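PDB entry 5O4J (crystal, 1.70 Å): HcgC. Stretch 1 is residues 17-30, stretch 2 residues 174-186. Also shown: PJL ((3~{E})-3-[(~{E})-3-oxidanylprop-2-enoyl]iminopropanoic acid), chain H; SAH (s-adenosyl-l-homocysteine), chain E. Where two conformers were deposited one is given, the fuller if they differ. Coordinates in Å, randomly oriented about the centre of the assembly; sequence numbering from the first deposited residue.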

# COMPACT_ATOMS: atom_id res chain seq x y z
N LYS A 17 9.66 -12.79 -18.29
CA LYS A 17 10.52 -11.69 -18.69
C LYS A 17 9.70 -10.43 -18.94
O LYS A 17 8.49 -10.48 -19.15
CB LYS A 17 11.31 -12.03 -19.96
CG LYS A 17 12.33 -13.16 -19.80
CD LYS A 17 12.84 -13.57 -21.17
CE LYS A 17 14.02 -14.54 -21.07
NZ LYS A 17 14.44 -14.96 -22.43
N ILE A 18 10.38 -9.29 -18.93
CA ILE A 18 9.69 -8.04 -19.22
C ILE A 18 8.97 -8.14 -20.56
O ILE A 18 7.81 -7.72 -20.70
CB ILE A 18 10.67 -6.85 -19.17
CG1 ILE A 18 11.39 -6.78 -17.81
CG2 ILE A 18 9.93 -5.55 -19.36
CD1 ILE A 18 12.70 -6.07 -17.88
N LYS A 19 9.64 -8.73 -21.57
CA LYS A 19 9.03 -8.84 -22.89
C LYS A 19 7.76 -9.68 -22.86
O LYS A 19 6.86 -9.48 -23.69
CB LYS A 19 10.02 -9.43 -23.89
CG LYS A 19 10.46 -10.86 -23.64
CD LYS A 19 11.33 -11.36 -24.79
CE LYS A 19 11.74 -12.81 -24.62
NZ LYS A 19 12.59 -13.27 -25.76
N ASP A 20 7.67 -10.63 -21.93
CA ASP A 20 6.47 -11.46 -21.81
C ASP A 20 5.29 -10.66 -21.30
O ASP A 20 4.15 -10.89 -21.73
CB ASP A 20 6.74 -12.65 -20.87
CG ASP A 20 7.84 -13.56 -21.37
OD1 ASP A 20 7.95 -13.78 -22.59
OD2 ASP A 20 8.61 -14.09 -20.53
N ILE A 21 5.53 -9.74 -20.36
CA ILE A 21 4.47 -8.86 -19.88
C ILE A 21 4.05 -7.90 -20.97
O ILE A 21 2.86 -7.63 -21.16
CB ILE A 21 4.94 -8.12 -18.61
CG1 ILE A 21 5.51 -9.11 -17.59
CG2 ILE A 21 3.79 -7.33 -18.02
CD1 ILE A 21 6.06 -8.47 -16.33
N VAL A 22 5.02 -7.32 -21.68
CA VAL A 22 4.70 -6.48 -22.83
C VAL A 22 3.81 -7.24 -23.79
O VAL A 22 2.74 -6.76 -24.20
CB VAL A 22 6.00 -6.01 -23.51
CG1 VAL A 22 5.69 -5.26 -24.82
CG2 VAL A 22 6.80 -5.14 -22.57
N SER A 23 4.24 -8.45 -24.16
CA SER A 23 3.49 -9.27 -25.11
C SER A 23 2.05 -9.47 -24.66
O SER A 23 1.11 -9.30 -25.45
CB SER A 23 4.19 -10.62 -25.28
OG SER A 23 3.51 -11.44 -26.21
N ASP A 24 1.85 -9.84 -23.40
CA ASP A 24 0.50 -10.09 -22.91
C ASP A 24 -0.36 -8.83 -23.01
O ASP A 24 -1.51 -8.90 -23.45
CB ASP A 24 0.53 -10.61 -21.48
CG ASP A 24 1.17 -11.99 -21.36
OD1 ASP A 24 1.29 -12.68 -22.40
OD2 ASP A 24 1.56 -12.38 -20.24
N VAL A 25 0.19 -7.68 -22.65
CA VAL A 25 -0.57 -6.43 -22.71
C VAL A 25 -0.90 -6.07 -24.15
O VAL A 25 -2.04 -5.73 -24.48
CB VAL A 25 0.18 -5.29 -22.01
CG1 VAL A 25 -0.50 -3.95 -22.29
CG2 VAL A 25 0.25 -5.56 -20.51
N VAL A 26 0.10 -6.11 -25.05
CA VAL A 26 -0.17 -5.70 -26.42
C VAL A 26 -1.15 -6.66 -27.07
O VAL A 26 -1.97 -6.25 -27.89
CB VAL A 26 1.14 -5.56 -27.24
CG1 VAL A 26 2.12 -4.60 -26.55
CG2 VAL A 26 1.79 -6.89 -27.49
N GLU A 27 -1.10 -7.95 -26.71
CA GLU A 27 -2.06 -8.90 -27.25
C GLU A 27 -3.48 -8.56 -26.80
O GLU A 27 -4.43 -8.61 -27.60
CB GLU A 27 -1.68 -10.32 -26.83
CG GLU A 27 -2.64 -11.40 -27.34
CD GLU A 27 -2.25 -12.80 -26.90
OE1 GLU A 27 -2.33 -13.72 -27.74
OE2 GLU A 27 -1.86 -12.99 -25.73
N LYS A 28 -3.65 -8.18 -25.53
CA LYS A 28 -4.98 -7.78 -25.08
C LYS A 28 -5.50 -6.57 -25.85
O LYS A 28 -6.68 -6.53 -26.22
CB LYS A 28 -4.97 -7.49 -23.58
CG LYS A 28 -4.98 -8.74 -22.73
CD LYS A 28 -4.69 -8.46 -21.28
CE LYS A 28 -4.90 -9.75 -20.47
NZ LYS A 28 -4.70 -9.58 -19.01
N LYS A 29 -4.64 -5.59 -26.12
CA LYS A 29 -5.07 -4.44 -26.91
C LYS A 29 -5.44 -4.85 -28.33
O LYS A 29 -6.47 -4.41 -28.88
CB LYS A 29 -3.97 -3.37 -26.92
CG LYS A 29 -3.68 -2.77 -25.55
CD LYS A 29 -2.70 -1.61 -25.63
CE LYS A 29 -2.53 -0.97 -24.26
NZ LYS A 29 -1.67 0.25 -24.31
N ALA A 30 -4.63 -5.71 -28.95
CA ALA A 30 -4.92 -6.16 -30.31
C ALA A 30 -6.24 -6.93 -30.35
O ALA A 30 -7.03 -6.77 -31.29
CB ALA A 30 -3.77 -7.02 -30.84
N THR A 174 -1.86 5.69 -16.61
CA THR A 174 -2.16 5.69 -18.03
C THR A 174 -2.46 4.26 -18.45
O THR A 174 -2.25 3.31 -17.70
CB THR A 174 -1.04 6.26 -18.93
OG1 THR A 174 -0.09 5.23 -19.24
CG2 THR A 174 -0.32 7.45 -18.30
N SER A 175 -2.94 4.15 -19.68
CA SER A 175 -3.18 2.90 -20.37
C SER A 175 -2.00 2.47 -21.22
O SER A 175 -2.11 1.49 -21.97
CB SER A 175 -4.40 3.05 -21.27
OG SER A 175 -4.14 4.11 -22.17
N GLY A 176 -0.91 3.24 -21.19
CA GLY A 176 0.23 2.92 -22.03
C GLY A 176 0.81 1.56 -21.66
O GLY A 176 0.85 1.18 -20.49
N THR A 177 1.27 0.84 -22.68
CA THR A 177 1.86 -0.48 -22.44
C THR A 177 2.99 -0.40 -21.42
O THR A 177 3.04 -1.19 -20.47
CB THR A 177 2.34 -1.07 -23.76
OG1 THR A 177 1.23 -1.11 -24.67
CG2 THR A 177 2.88 -2.48 -23.59
N MET A 178 3.90 0.56 -21.58
CA MET A 178 5.02 0.72 -20.64
C MET A 178 4.52 0.97 -19.22
O MET A 178 5.01 0.34 -18.27
CB MET A 178 5.92 1.86 -21.10
CG MET A 178 7.14 2.11 -20.19
SD MET A 178 8.22 0.70 -19.94
CE MET A 178 8.62 0.27 -21.63
N THR A 179 3.60 1.92 -19.05
CA THR A 179 3.06 2.21 -17.71
C THR A 179 2.50 0.95 -17.06
O THR A 179 2.76 0.67 -15.89
CB THR A 179 1.95 3.28 -17.80
OG1 THR A 179 2.48 4.51 -18.28
CG2 THR A 179 1.29 3.52 -16.44
N LEU A 180 1.70 0.21 -17.82
CA LEU A 180 1.07 -0.99 -17.28
C LEU A 180 2.11 -2.03 -16.89
O LEU A 180 1.98 -2.67 -15.84
CB LEU A 180 0.08 -1.55 -18.29
CG LEU A 180 -1.13 -0.66 -18.56
CD1 LEU A 180 -1.88 -1.15 -19.79
CD2 LEU A 180 -2.04 -0.61 -17.34
N VAL A 181 3.13 -2.21 -17.73
CA VAL A 181 4.19 -3.18 -17.42
C VAL A 181 4.91 -2.78 -16.13
O VAL A 181 5.13 -3.61 -15.24
CB VAL A 181 5.17 -3.28 -18.61
CG1 VAL A 181 6.44 -4.04 -18.23
CG2 VAL A 181 4.48 -3.93 -19.80
N VAL A 182 5.27 -1.51 -16.01
CA VAL A 182 5.93 -1.01 -14.81
C VAL A 182 5.06 -1.27 -13.58
O VAL A 182 5.52 -1.78 -12.56
CB VAL A 182 6.23 0.50 -14.96
CG1 VAL A 182 6.66 1.12 -13.63
CG2 VAL A 182 7.30 0.70 -16.02
N ASP A 183 3.78 -0.93 -13.67
CA ASP A 183 2.91 -1.06 -12.51
C ASP A 183 2.66 -2.52 -12.15
O ASP A 183 2.56 -2.87 -10.97
CB ASP A 183 1.61 -0.32 -12.77
CG ASP A 183 1.78 1.18 -12.77
OD1 ASP A 183 2.84 1.69 -12.34
OD2 ASP A 183 0.83 1.87 -13.19
N ILE A 184 2.53 -3.39 -13.16
CA ILE A 184 2.43 -4.82 -12.92
C ILE A 184 3.63 -5.30 -12.12
O ILE A 184 3.50 -6.03 -11.13
CB ILE A 184 2.30 -5.58 -14.25
CG1 ILE A 184 0.91 -5.37 -14.85
CG2 ILE A 184 2.58 -7.08 -14.08
CD1 ILE A 184 0.83 -5.73 -16.33
N ILE A 185 4.82 -4.89 -12.55
CA ILE A 185 6.03 -5.34 -11.87
C ILE A 185 6.10 -4.77 -10.46
O ILE A 185 6.43 -5.48 -9.51
CB ILE A 185 7.26 -5.00 -12.73
CG1 ILE A 185 7.26 -5.88 -13.99
CG2 ILE A 185 8.54 -5.22 -11.93
CD1 ILE A 185 8.30 -5.51 -15.04
N MET A 186 5.80 -3.47 -10.30
CA MET A 186 5.88 -2.85 -8.98
C MET A 186 4.89 -3.47 -8.00
O MET A 186 5.25 -3.77 -6.85
CB MET A 186 5.64 -1.34 -9.11
CG MET A 186 6.73 -0.60 -9.84
SD MET A 186 8.34 -0.66 -9.03
CE MET A 186 8.02 0.47 -7.68
O14 PJL H . 4.10 4.89 -22.77
C12 PJL H . 3.52 5.07 -21.66
O13 PJL H . 3.08 4.15 -20.94
C10 PJL H . 3.30 6.45 -21.07
C4 PJL H . 3.00 7.50 -22.12
N5 PJL H . 3.92 8.09 -22.74
C6 PJL H . 3.70 9.05 -23.66
O8 PJL H . 4.52 9.93 -23.87
C7 PJL H . 2.45 9.08 -24.46
C2 PJL H . 1.49 8.18 -24.28
O1 PJL H . 0.36 8.18 -24.96
N SAH E . -0.23 4.19 -26.30
CA SAH E . 1.01 3.50 -26.74
CB SAH E . 2.22 4.41 -26.50
CG SAH E . 2.32 5.49 -27.58
SD SAH E . 3.79 6.46 -27.40
C SAH E . 1.23 2.21 -25.99
O SAH E . 2.25 1.54 -26.25
OXT SAH E . 0.39 1.89 -25.14
C5' SAH E . 3.68 7.53 -28.80
C4' SAH E . 4.11 6.87 -30.10
O4' SAH E . 3.54 7.60 -31.20
C3' SAH E . 5.61 6.94 -30.30
O3' SAH E . 6.08 5.85 -31.10
C2' SAH E . 5.76 8.27 -31.00
O2' SAH E . 6.99 8.42 -31.72
C1' SAH E . 4.57 8.26 -31.93
N9 SAH E . 4.07 9.60 -32.28
C8 SAH E . 3.97 10.67 -31.45
N7 SAH E . 3.42 11.71 -32.12
C5 SAH E . 3.16 11.29 -33.38
C6 SAH E . 2.58 11.88 -34.60
N6 SAH E . 2.16 13.17 -34.60
N1 SAH E . 2.49 11.10 -35.69
C2 SAH E . 2.89 9.82 -35.70
N3 SAH E . 3.44 9.22 -34.63
C4 SAH E . 3.59 9.90 -33.47

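Two helices from distant parts of one chain pack through a seam of aliphatic side chains, closed at one end by a lysine that reaches the loop before the second helix. The helices, 18-30 and 177-186, run at 126° between their N-to-C directions, with their axes 9.6 Å apart at closest approach. The contact buries 512 Å², both sides summed.

The backbones come near at two places. The CA atoms of Ile-21 and Val-181 are 6.2 Å apart, and those of Val-25 and Thr-177 are 6.4 Å apart. Branched side chains of modest size fill the narrow space between.

Ile-21 points toward the second helix and bridges one turn of it. Its CG2 lies 3.9 Å from Val-181 CG2 and 3.8 Å from Ile-184 CD1. Its CD1 extends in the m,t rotamer to 3.7 Å from Ile-185 CG1. Val-181 in turn meets three residues of the first helix. Besides touching Ile-21, Val-181 has CG1 4.0 Å from Ile-18 CG2 and CG2 3.8 Å from Val-22 CG2. Val-25, one turn after Ile-21, also points toward the partner. Its CG1 is 4.0 Å from Leu-180 CD1, and its CG2 is 4.2 Å from Ile-184 CD1. These contacts are apolar and depend on fit.

Thr-177 is a knob in a hole formed by Val-22, Val-25, Val-26 and Lys-29. Its methyl group faces the valines: CG2 is 3.7 Å from Val-26 CG1 and 3.9 Å from Val-25 CG1. Its hydroxyl lies on the lysine side, with OG1 3.2 Å from Lys-29 NZ. Threonine suits this spot because it offers both an apolar and a polar branch.

Lys-29 provides the hydrogen bond between the stretches, from NZ to the backbone O of Ser-175, at 2.7 Å. Its chain is extended beyond an m chi1, so the amine reaches past the valines to the polar N-terminal end of the second helix. A carboxylate oxygen of SAH is there too: SAH OXT is 2.8 Å from Lys-29 NZ and accepts a hydrogen bond from Thr-177 N at 2.8 Å. The carboxylate of SAH thus meets both stretches at their junction.

Gly-176, at the N-cap position, leaves room for the other ligand. An ideal CB here would lie 2.0 Å from PJL O13, a clash.

The outer side of the first helix is different. Lys-19 and Ser-23 point away from the partner, are exposed, and take no part in the contact.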